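Local coordinates for N-acetylglucosamine 2-epimerase (Xylella fastidiosa, PDB 3GT5), which probably interconverts isomers of a sugar, as expected of an N-acylglucosamine 2-epimerase family isomerase built on an (alpha/alpha)6 barrel, at residues 348-356 and 368-379; 74-85 and 121-130. All coordinates share one frame; numbering follows the deposited sequence.

Contact 1. Residues 348-356 and 368-379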
# COMPACT_ATOMS: atom_id res chain seq x y z
N ASP A 348 12.27 1.55 14.82
CA ASP A 348 12.41 1.23 16.26
C ASP A 348 13.61 0.28 16.37
O ASP A 348 13.50 -0.89 16.02
CB ASP A 348 11.14 0.59 16.78
CG ASP A 348 11.22 0.23 18.29
OD1 ASP A 348 12.36 0.18 18.85
OD2 ASP A 348 10.15 0.03 18.92
N HIS A 349 14.73 0.80 16.83
CA HIS A 349 15.96 -0.02 16.95
C HIS A 349 15.98 -0.95 18.17
O HIS A 349 16.85 -1.81 18.25
CB HIS A 349 17.18 0.87 16.92
CG HIS A 349 17.27 1.68 15.66
ND1 HIS A 349 17.45 1.09 14.43
CD2 HIS A 349 17.07 2.99 15.42
CE1 HIS A 349 17.42 2.02 13.49
NE2 HIS A 349 17.23 3.19 14.07
N ARG A 350 15.05 -0.77 19.10
CA ARG A 350 14.94 -1.65 20.26
C ARG A 350 14.12 -2.90 19.97
O ARG A 350 14.53 -3.98 20.31
CB ARG A 350 14.35 -0.91 21.47
CG ARG A 350 14.25 -1.80 22.73
CD ARG A 350 13.92 -0.98 23.97
NE ARG A 350 14.67 -1.46 25.14
CZ ARG A 350 14.52 -0.96 26.36
NH1 ARG A 350 13.64 0.01 26.58
NH2 ARG A 350 15.24 -1.44 27.37
N TYR A 351 12.97 -2.74 19.30
CA TYR A 351 12.04 -3.82 19.07
C TYR A 351 11.83 -4.19 17.61
O TYR A 351 11.33 -5.28 17.33
CB TYR A 351 10.68 -3.50 19.70
CG TYR A 351 10.71 -3.34 21.20
CD1 TYR A 351 11.04 -4.42 22.03
CD2 TYR A 351 10.39 -2.12 21.81
CE1 TYR A 351 11.03 -4.29 23.42
CE2 TYR A 351 10.37 -1.98 23.22
CZ TYR A 351 10.71 -3.06 24.00
OH TYR A 351 10.71 -2.97 25.40
N GLY A 352 12.19 -3.27 16.70
CA GLY A 352 12.03 -3.51 15.26
C GLY A 352 10.69 -3.00 14.76
O GLY A 352 9.76 -2.71 15.55
N ALA A 353 10.61 -2.88 13.42
CA ALA A 353 9.45 -2.38 12.69
C ALA A 353 9.48 -0.86 12.86
O ALA A 353 10.33 -0.34 13.57
CB ALA A 353 8.16 -3.02 13.17
N TRP A 354 8.61 -0.15 12.15
CA TRP A 354 8.61 1.30 12.19
C TRP A 354 7.48 1.82 13.07
O TRP A 354 6.43 1.17 13.23
CB TRP A 354 8.37 1.87 10.77
CG TRP A 354 9.45 1.69 9.72
CD1 TRP A 354 10.22 0.57 9.47
CD2 TRP A 354 9.80 2.62 8.68
NE1 TRP A 354 11.02 0.77 8.40
CE2 TRP A 354 10.78 2.01 7.88
CE3 TRP A 354 9.35 3.89 8.34
CZ2 TRP A 354 11.35 2.66 6.80
CZ3 TRP A 354 9.91 4.52 7.27
CH2 TRP A 354 10.90 3.92 6.50
N TYR A 355 7.69 3.00 13.66
CA TYR A 355 6.58 3.71 14.30
C TYR A 355 5.61 4.11 13.22
O TYR A 355 6.03 4.32 12.09
CB TYR A 355 7.04 4.93 15.05
CG TYR A 355 8.11 4.61 16.08
CD1 TYR A 355 7.88 3.68 17.07
CD2 TYR A 355 9.35 5.25 16.04
CE1 TYR A 355 8.88 3.38 18.03
CE2 TYR A 355 10.35 4.97 16.97
CZ TYR A 355 10.09 4.02 17.97
OH TYR A 355 11.06 3.72 18.90
N ARG A 356 4.31 4.20 13.54
CA ARG A 356 3.34 4.63 12.52
C ARG A 356 3.49 6.11 12.12
O ARG A 356 3.51 6.45 10.95
CB ARG A 356 1.91 4.30 12.93
CG ARG A 356 0.85 4.62 11.87
CD ARG A 356 -0.55 4.19 12.27
NE ARG A 356 -1.15 5.16 13.20
CZ ARG A 356 -1.88 6.21 12.85
NH1 ARG A 356 -2.35 7.02 13.80
NH2 ARG A 356 -2.16 6.48 11.58
N GLU A 368 1.24 2.95 20.21
CA GLU A 368 0.47 2.13 19.27
C GLU A 368 1.18 2.02 17.92
O GLU A 368 0.86 2.70 16.97
CB GLU A 368 -0.94 2.70 19.13
CG GLU A 368 -1.69 2.60 20.44
CD GLU A 368 -3.13 3.13 20.40
OE1 GLU A 368 -3.62 3.64 19.38
OE2 GLU A 368 -3.80 3.04 21.45
N LYS A 369 2.19 1.15 17.88
CA LYS A 369 3.05 0.98 16.73
C LYS A 369 2.29 0.55 15.49
O LYS A 369 2.50 1.11 14.43
CB LYS A 369 4.13 -0.06 17.01
CG LYS A 369 5.04 -0.39 15.83
CD LYS A 369 6.22 -1.20 16.28
CE LYS A 369 7.39 -0.40 16.82
NZ LYS A 369 8.34 -1.28 17.55
N SER A 370 1.46 -0.45 15.64
CA SER A 370 0.77 -1.03 14.50
C SER A 370 -0.68 -1.30 14.87
O SER A 370 -1.03 -2.41 15.25
CB SER A 370 1.40 -2.33 14.03
OG SER A 370 2.71 -2.14 13.60
N PRO A 371 -1.53 -0.30 14.70
CA PRO A 371 -2.97 -0.55 14.77
C PRO A 371 -3.45 -1.26 13.50
O PRO A 371 -2.68 -1.44 12.55
CB PRO A 371 -3.57 0.85 14.91
CG PRO A 371 -2.46 1.83 14.59
CD PRO A 371 -1.21 1.09 14.31
N ALA A 372 -4.72 -1.61 13.48
CA ALA A 372 -5.35 -2.27 12.33
C ALA A 372 -5.07 -1.47 11.08
O ALA A 372 -5.16 -0.24 11.07
CB ALA A 372 -6.85 -2.37 12.55
N GLY A 373 -4.68 -2.19 10.02
CA GLY A 373 -4.25 -1.57 8.77
C GLY A 373 -2.73 -1.59 8.59
O GLY A 373 -2.22 -1.67 7.46
N LYS A 374 -1.97 -1.51 9.68
CA LYS A 374 -0.49 -1.46 9.57
C LYS A 374 0.13 -2.80 9.89
O LYS A 374 -0.08 -3.33 10.97
CB LYS A 374 0.11 -0.40 10.48
CG LYS A 374 1.61 -0.43 10.60
CD LYS A 374 2.18 0.90 11.14
CE LYS A 374 3.67 0.94 11.25
NZ LYS A 374 4.25 -0.11 12.13
N THR A 375 0.89 -3.33 8.94
CA THR A 375 1.61 -4.57 9.12
C THR A 375 3.05 -4.39 8.72
O THR A 375 3.79 -5.36 8.67
CB THR A 375 1.00 -5.76 8.32
OG1 THR A 375 1.31 -5.58 6.94
CG2 THR A 375 -0.47 -5.81 8.55
N ASP A 376 3.47 -3.16 8.45
CA ASP A 376 4.75 -2.88 7.77
C ASP A 376 4.88 -3.52 6.37
O ASP A 376 5.98 -3.74 5.86
CB ASP A 376 5.94 -3.22 8.70
CG ASP A 376 6.14 -2.15 9.78
OD1 ASP A 376 7.00 -1.26 9.59
OD2 ASP A 376 5.41 -2.18 10.78
N TYR A 377 3.75 -3.85 5.77
CA TYR A 377 3.65 -4.10 4.33
C TYR A 377 4.30 -2.96 3.54
O TYR A 377 5.06 -3.21 2.61
CB TYR A 377 2.17 -4.39 3.91
CG TYR A 377 1.73 -3.68 2.62
CD1 TYR A 377 1.85 -4.29 1.36
CD2 TYR A 377 1.21 -2.43 2.68
CE1 TYR A 377 1.42 -3.64 0.19
CE2 TYR A 377 0.79 -1.76 1.55
CZ TYR A 377 0.91 -2.34 0.32
OH TYR A 377 0.47 -1.58 -0.75
N HIS A 378 4.08 -1.70 3.93
CA HIS A 378 4.66 -0.61 3.18
C HIS A 378 6.18 -0.56 3.34
O HIS A 378 6.88 -0.24 2.36
CB HIS A 378 4.16 0.77 3.62
CG HIS A 378 2.80 1.12 3.14
ND1 HIS A 378 2.55 1.55 1.86
CD2 HIS A 378 1.61 1.17 3.80
CE1 HIS A 378 1.27 1.86 1.74
NE2 HIS A 378 0.68 1.64 2.90
N THR A 379 6.72 -0.84 4.54
CA THR A 379 8.15 -0.66 4.74
C THR A 379 8.96 -1.85 4.21
O THR A 379 9.95 -1.69 3.49
CB THR A 379 8.45 -0.37 6.22
OG1 THR A 379 8.05 -1.50 7.01
CG2 THR A 379 7.66 0.84 6.62
O HOH W 1 3.22 4.48 16.18
O HOH W 2 -0.65 4.69 16.01
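Segments 348-356 and 368-379, largely irregular until the second runs into helix 377-387, come closest at Y355 and K369, whose CA atoms lie 5.1 Å apart, and no direct backbone-to-backbone hydrogen bond joins them; two lysines span the gap instead. K369 leaves with CG anti to the backbone N (chi1 177°) and bends at chi3, which carries NZ to the tight turn at D348. K369 NZ forms a salt bridge with D348 OD2 (2.6 Å), on the anti side of the carboxylate, and hydrogen bonds to G352 O and D39 O. D348 OD1 in turn accepts from R350 N, an Asx turn, and from Y351 N, which extends it to an Asx motif. K374 NZ donates to W354 O (2.8 Å), K369 O and S370 OG, and pairs with D376 OD2 at 2.7 Å; four acceptors thus surround three N-H groups, K369 O lying well off its carbonyl plane. D376 OD2 is also bonded to Y22. D376 OD1 takes W354 N on its syn side, tilted out of the carboxylate plane, and T379 OG1 through its anti lone pair. T379 CG2 sits over the W354 face, a CH-pi contact 3.5 Å from the five-membered ring centroid, while W354 NE1 bonds H14. Two waters link R356 N and NE to E368 O. Here two lysine-aspartate pairs tie the loop after helix 329-346 to the lead-in of helix 377-387 in the alpha/alpha barrel.

Contact 2. Residues 74-85 and 121-130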
# COMPACT_ATOMS: atom_id res chain seq x y z
N LEU A 74 5.93 -19.80 4.93
CA LEU A 74 4.96 -20.47 4.02
C LEU A 74 3.73 -20.97 4.78
O LEU A 74 2.61 -20.79 4.32
CB LEU A 74 5.63 -21.60 3.22
CG LEU A 74 4.81 -22.32 2.10
CD1 LEU A 74 4.33 -21.34 1.06
CD2 LEU A 74 5.65 -23.40 1.46
N ASP A 75 3.91 -21.58 5.94
CA ASP A 75 2.79 -21.98 6.80
C ASP A 75 1.86 -20.83 7.18
O ASP A 75 0.61 -21.00 7.22
CB ASP A 75 3.29 -22.61 8.10
CG ASP A 75 3.97 -23.94 7.87
OD1 ASP A 75 3.77 -24.54 6.80
OD2 ASP A 75 4.68 -24.41 8.81
N ALA A 76 2.47 -19.67 7.46
CA ALA A 76 1.71 -18.48 7.84
C ALA A 76 0.93 -17.92 6.65
O ALA A 76 -0.17 -17.41 6.87
CB ALA A 76 2.63 -17.38 8.43
N VAL A 77 1.46 -18.01 5.44
CA VAL A 77 0.70 -17.63 4.21
C VAL A 77 -0.60 -18.45 4.11
O VAL A 77 -1.70 -17.88 3.92
CB VAL A 77 1.55 -17.81 2.90
CG1 VAL A 77 0.68 -17.66 1.61
CG2 VAL A 77 2.70 -16.81 2.85
N HIS A 78 -0.48 -19.78 4.27
CA HIS A 78 -1.69 -20.67 4.29
C HIS A 78 -2.71 -20.32 5.40
O HIS A 78 -3.90 -20.19 5.15
CB HIS A 78 -1.26 -22.16 4.43
CG HIS A 78 -0.75 -22.77 3.16
ND1 HIS A 78 0.49 -22.47 2.62
CD2 HIS A 78 -1.31 -23.67 2.31
CE1 HIS A 78 0.67 -23.17 1.50
NE2 HIS A 78 -0.41 -23.90 1.30
N HIS A 79 -2.23 -20.13 6.62
CA HIS A 79 -3.04 -19.72 7.73
C HIS A 79 -3.79 -18.41 7.44
O HIS A 79 -4.99 -18.31 7.70
CB HIS A 79 -2.11 -19.59 8.97
CG HIS A 79 -2.79 -19.18 10.23
ND1 HIS A 79 -3.38 -20.10 11.09
CD2 HIS A 79 -2.87 -17.98 10.86
CE1 HIS A 79 -3.86 -19.46 12.14
NE2 HIS A 79 -3.54 -18.17 12.04
N GLY A 80 -3.06 -17.41 6.92
CA GLY A 80 -3.65 -16.11 6.60
C GLY A 80 -4.69 -16.18 5.51
O GLY A 80 -5.73 -15.52 5.58
N LEU A 81 -4.39 -16.93 4.46
CA LEU A 81 -5.36 -17.11 3.38
C LEU A 81 -6.62 -17.86 3.83
O LEU A 81 -7.73 -17.55 3.37
CB LEU A 81 -4.72 -17.77 2.17
CG LEU A 81 -3.76 -16.89 1.39
CD1 LEU A 81 -2.94 -17.73 0.48
CD2 LEU A 81 -4.55 -15.80 0.57
N SER A 82 -6.49 -18.84 4.74
CA SER A 82 -7.66 -19.50 5.29
C SER A 82 -8.58 -18.51 6.00
O SER A 82 -9.79 -18.57 5.86
CB SER A 82 -7.32 -20.65 6.27
OG SER A 82 -6.54 -21.60 5.58
N TYR A 83 -8.01 -17.63 6.78
CA TYR A 83 -8.81 -16.63 7.44
C TYR A 83 -9.57 -15.72 6.45
O TYR A 83 -10.75 -15.44 6.64
CB TYR A 83 -7.95 -15.78 8.35
CG TYR A 83 -8.73 -15.03 9.40
CD1 TYR A 83 -9.33 -15.70 10.47
CD2 TYR A 83 -8.87 -13.66 9.32
CE1 TYR A 83 -10.02 -15.00 11.45
CE2 TYR A 83 -9.56 -12.96 10.29
CZ TYR A 83 -10.14 -13.64 11.36
OH TYR A 83 -10.82 -12.93 12.31
N VAL A 84 -8.88 -15.28 5.40
CA VAL A 84 -9.50 -14.44 4.35
C VAL A 84 -10.65 -15.19 3.70
O VAL A 84 -11.77 -14.65 3.58
CB VAL A 84 -8.45 -13.94 3.30
CG1 VAL A 84 -9.14 -13.19 2.12
CG2 VAL A 84 -7.43 -13.00 3.93
N ARG A 85 -10.44 -16.47 3.37
CA ARG A 85 -11.48 -17.21 2.64
C ARG A 85 -12.61 -17.80 3.50
O ARG A 85 -13.74 -17.90 3.01
CB ARG A 85 -10.84 -18.26 1.74
CG ARG A 85 -10.09 -17.63 0.61
CD ARG A 85 -9.80 -18.52 -0.53
NE ARG A 85 -10.96 -19.06 -1.23
CZ ARG A 85 -11.71 -18.43 -2.15
NH1 ARG A 85 -11.49 -17.15 -2.47
NH2 ARG A 85 -12.71 -19.08 -2.74
N ALA A 121 -3.35 -10.38 -1.94
CA ALA A 121 -3.10 -11.57 -1.09
C ALA A 121 -3.17 -12.85 -1.96
O ALA A 121 -2.35 -13.79 -1.82
CB ALA A 121 -4.08 -11.66 0.09
N TYR A 122 -4.17 -12.93 -2.82
CA TYR A 122 -4.30 -14.14 -3.67
C TYR A 122 -3.13 -14.25 -4.66
O TYR A 122 -2.65 -15.38 -4.93
CB TYR A 122 -5.64 -14.15 -4.41
CG TYR A 122 -6.88 -14.33 -3.53
CD1 TYR A 122 -6.83 -14.97 -2.27
CD2 TYR A 122 -8.14 -13.93 -3.99
CE1 TYR A 122 -7.95 -15.11 -1.48
CE2 TYR A 122 -9.28 -14.13 -3.21
CZ TYR A 122 -9.19 -14.73 -1.97
OH TYR A 122 -10.31 -14.90 -1.18
N SER A 123 -2.66 -13.12 -5.20
CA SER A 123 -1.51 -13.13 -6.13
C SER A 123 -0.26 -13.62 -5.40
O SER A 123 0.51 -14.44 -5.94
CB SER A 123 -1.25 -11.73 -6.70
OG SER A 123 -2.38 -11.35 -7.40
N CYS A 124 -0.09 -13.15 -4.17
CA CYS A 124 0.98 -13.67 -3.31
C CYS A 124 0.86 -15.18 -3.08
O CYS A 124 1.88 -15.89 -3.15
CB CYS A 124 1.01 -12.96 -1.96
SG CYS A 124 1.61 -11.27 -2.09
N GLY A 125 -0.36 -15.66 -2.83
CA GLY A 125 -0.61 -17.09 -2.68
C GLY A 125 -0.16 -17.90 -3.89
O GLY A 125 0.47 -18.97 -3.74
N LEU A 126 -0.47 -17.43 -5.10
CA LEU A 126 -0.02 -18.12 -6.31
C LEU A 126 1.51 -18.08 -6.45
O LEU A 126 2.12 -19.09 -6.84
CB LEU A 126 -0.73 -17.54 -7.56
CG LEU A 126 -0.49 -18.20 -8.91
CD1 LEU A 126 -0.85 -19.71 -8.84
CD2 LEU A 126 -1.27 -17.49 -9.98
N LYS A 127 2.13 -16.93 -6.14
CA LYS A 127 3.57 -16.79 -6.20
C LYS A 127 4.30 -17.81 -5.35
O LYS A 127 5.41 -18.19 -5.72
CB LYS A 127 4.03 -15.39 -5.76
CG LYS A 127 3.78 -14.27 -6.80
CD LYS A 127 4.31 -12.89 -6.36
CE LYS A 127 3.97 -11.81 -7.43
NZ LYS A 127 4.54 -10.49 -7.07
N VAL A 128 3.72 -18.22 -4.23
CA VAL A 128 4.36 -19.19 -3.31
C VAL A 128 3.96 -20.62 -3.63
O VAL A 128 4.31 -21.55 -2.93
CB VAL A 128 4.19 -18.85 -1.81
CG1 VAL A 128 4.61 -17.42 -1.54
CG2 VAL A 128 2.78 -19.17 -1.30
N GLY A 129 3.21 -20.78 -4.71
CA GLY A 129 2.92 -22.10 -5.29
C GLY A 129 1.56 -22.65 -4.95
O GLY A 129 1.31 -23.82 -5.21
N ILE A 130 0.65 -21.84 -4.41
CA ILE A 130 -0.72 -22.34 -4.14
C ILE A 130 -1.52 -22.27 -5.45
O ILE A 130 -2.00 -21.19 -5.86
CB ILE A 130 -1.43 -21.59 -3.00
CG1 ILE A 130 -0.64 -21.73 -1.70
CG2 ILE A 130 -2.87 -22.10 -2.82
CD1 ILE A 130 -1.16 -20.86 -0.56
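A121 opens the second segment against L81, whose branched end lies over the first turn of this helical segment: L81 CD2 is 4.2 Å from A121 CB. The two helical segments run at 143° to each other, closer to antiparallel than to perpendicular, with their axes 10.7 Å apart at closest approach. Next comes Y122, its ring edge meeting L81 CD2 at CD1 (3.7 Å). Y122 OH accepts a hydrogen bond from R85 NH1 at 2.8 Å, somewhat bent at 144°. R85 CG and CD pass close to Y122 OH and CE1, and the bend at chi3 then turns the guanidinium back, its plane 61° from that of the ring, so that NH1 meets the hydroxyl. Y122 OH thus sits between R85 NH1 and Y96 OH, with E139 the second partner of NH1 through a salt bridge.

One turn on, G125 leaves room for L81, whose CD1 comes 4.0 Å from the glycine CA. V128 follows at the end of the helix; its CG2 meets L74 CD1 at 3.6 Å as the two side chains slide past one another, and meets V77 CG1 tip to tip. G129, with positive phi, is the C-prime residue of a Schellman motif, and the turn brings I130 back toward the first helix. I130 CD1 lies over one face of the H78 imidazole, a CH-pi contact toward the rim, and touches L81 CD1 at its tip. The H78 ring is steadied by ND1 donating to L74 O.

Helix 71-88 thus packs on the C-terminal half of helix 112-127, with helix 51-68 touching both; Y122, S123 and L126 lie on helix 133-147, S123, L126 and K127 on helix 172-189, and Y83 OH bonds D103 between strands 99-101 and 104-111.

Both segments of contact 2 precede those of contact 1 in the chain, and the centres of the two contacts lie about 22 Å apart; they do not meet, their nearest atoms staying about 8 Å from each other. Both belong to the epimerase-family domain, and helix 51-68 is a shared neighbour: it touches side chains of 74-85 and 121-130 in contact 2, and T375 and Y377 in contact 1. The two differ in kind. Contact 2 joins two helices early in the chain through mainly apolar side chains, whereas contact 1 ties late loops together with buried charges near the start of the last helix. Together they illustrate how an alpha-helical barrel combines helix-to-helix packing with polar pinning of its connecting loops.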